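Local coordinates for putative calcium-regulated periplasmic protein (Bacteroides thetaiotaomicron, PDB 3DB7) that binds calcium ions and is probably a calcium-regulated periplasmic protein of the PepSY-like family, although its precise role is not known, at residues 75-78 with 79-83. Residues are numbered along the deposited sequence; the frame is centred on the assembly and turned at random.
Sequences AIIP and AAIQK
The flat side-chain amide of Gln82 and the puckered ring of Pro78 are each approached by an isoleucine methyl at the N-terminus of helix 79-88. Ile77 CD1 lies out of the amide plane and beyond its oxygen end, 3.8 Å from Gln82 OE1, so it meets the oxygen without covering the amide. Ile81 CD1 lies to one side of the proline ring, off its CG corner and 3.9 Å from Pro78 CG, and the two side chains run side by side in the same direction. Pro78 occupies the N-cap position, which places Ile77 and Gln82 at the two positions of a hydrophobic staple; the contact is staple-like, with the aliphatic base of a glutamine as the second partner.

The backbone of Pro78 is extended, whereas Ala79 is already helical. The evidence for the first turn is the shared acceptor Pro78 O: Gln82 N donates a nearly straight bond of 2.9 Å (164° at the hydrogen), while the bond from Ile81 N is weak because it is strongly bent. Lys83 N to Ala79 O carries the alpha-helical pattern onward.

Ile77, just before the cap, folds back over this turn. With CG2 anti to its backbone N (CG1 at chi1 -53°), that branch reaches the helix, lying 3.9 Å from Ile81 CG2 and equally far from Gln82 CB.

Tyr104 and Val106 on strand 103-108 touch Ile81, and Val94 and Ile97 on strand 94-99 touch Ile77 and Pro78 respectively, so the turn seats the helix on the antiparallel sheet. The contact lies away from the bound calcium, about 13 Å from the Ile81 side chain. Over the turn itself, Ile77 CG2 comes within 3.7 Å of Gln82 N, the donor to Pro78 O.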
loop_
_atom_site.group_PDB
_atom_site.type_symbol
_atom_site.label_atom_id
_atom_site.label_comp_id
_atom_site.label_asym_id
_atom_site.label_seq_id
_atom_site.Cartn_x
_atom_site.Cartn_y
_atom_site.Cartn_z
ATOM N N ALA A 75 -9.318 13.192 -13.207
ATOM C CA ALA A 75 -8.326 13.450 -14.259
ATOM C C ALA A 75 -6.977 12.777 -13.967
ATOM O O ALA A 75 -6.240 12.488 -14.879
ATOM C CB ALA A 75 -8.122 14.955 -14.422
ATOM N N ILE A 76 -6.652 12.590 -12.684
ATOM C CA ILE A 76 -5.380 11.963 -12.256
ATOM C C ILE A 76 -5.356 10.449 -12.518
ATOM O O ILE A 76 -4.292 9.839 -12.619
ATOM C CB ILE A 76 -5.205 12.185 -10.721
ATOM C CG1 ILE A 76 -5.060 13.680 -10.435
ATOM C CG2 ILE A 76 -3.973 11.454 -10.135
ATOM C CD1 ILE A 76 -5.187 14.044 -8.938
ATOM N N ILE A 77 -6.525 9.814 -12.553
ATOM C CA ILE A 77 -6.637 8.366 -12.656
ATOM C C ILE A 77 -6.537 7.872 -14.102
ATOM O O ILE A 77 -7.300 8.339 -14.981
ATOM C CB ILE A 77 -8.004 7.910 -12.074
ATOM C CG1 ILE A 77 -8.206 8.450 -10.648
ATOM C CG2 ILE A 77 -8.130 6.413 -12.115
ATOM C CD1 ILE A 77 -9.588 8.276 -10.148
ATOM N N PRO A 78 -5.592 6.972 -14.392
ATOM C CA PRO A 78 -5.498 6.484 -15.772
ATOM C C PRO A 78 -6.836 5.926 -16.245
ATOM O O PRO A 78 -7.549 5.278 -15.484
ATOM C CB PRO A 78 -4.419 5.392 -15.702
ATOM C CG PRO A 78 -3.564 5.761 -14.487
ATOM C CD PRO A 78 -4.485 6.473 -13.529
ATOM N N ALA A 79 -7.163 6.204 -17.509
ATOM C CA ALA A 79 -8.476 5.846 -18.011
ATOM C C ALA A 79 -8.791 4.382 -17.833
ATOM O O ALA A 79 -9.919 4.012 -17.505
ATOM C CB ALA A 79 -8.608 6.246 -19.515
ATOM N N ALA A 80 -7.818 3.511 -18.032
ATOM C CA ALA A 80 -8.116 2.081 -17.955
ATOM C C ALA A 80 -8.452 1.696 -16.516
ATOM O O ALA A 80 -9.302 0.856 -16.252
ATOM C CB ALA A 80 -6.932 1.202 -18.420
ATOM N N ILE A 81 -7.832 2.389 -15.563
ATOM C CA ILE A 81 -8.100 2.083 -14.140
ATOM C C ILE A 81 -9.495 2.643 -13.758
ATOM O O ILE A 81 -10.302 1.999 -13.105
ATOM C CB ILE A 81 -7.014 2.638 -13.239
ATOM C CG1 ILE A 81 -5.718 1.847 -13.476
ATOM C CG2 ILE A 81 -7.422 2.610 -11.760
ATOM C CD1 ILE A 81 -4.447 2.353 -12.701
ATOM N N GLN A 82 -9.809 3.837 -14.254
ATOM C CA GLN A 82 -11.108 4.473 -13.989
ATOM C C GLN A 82 -12.247 3.620 -14.548
ATOM O O GLN A 82 -13.296 3.428 -13.942
ATOM C CB GLN A 82 -11.104 5.883 -14.556
ATOM C CG GLN A 82 -12.439 6.582 -14.482
ATOM C CD GLN A 82 -12.919 6.905 -13.079
ATOM O OE1 GLN A 82 -12.301 6.503 -12.066
ATOM N NE2 GLN A 82 -14.049 7.613 -13.001
ATOM N N LYS A 83 -12.012 3.028 -15.721
ATOM C CA LYS A 83 -13.002 2.172 -16.317
ATOM C C LYS A 83 -13.155 0.904 -15.510
ATOM O O LYS A 83 -14.272 0.504 -15.277
ATOM C CB LYS A 83 -12.701 1.821 -17.773
ATOM C CG LYS A 83 -13.766 0.954 -18.401
ATOM C CD LYS A 83 -13.645 0.820 -19.874
ATOM C CE LYS A 83 -14.607 -0.173 -20.411
ATOM N NZ LYS A 83 -14.553 -0.311 -21.939
#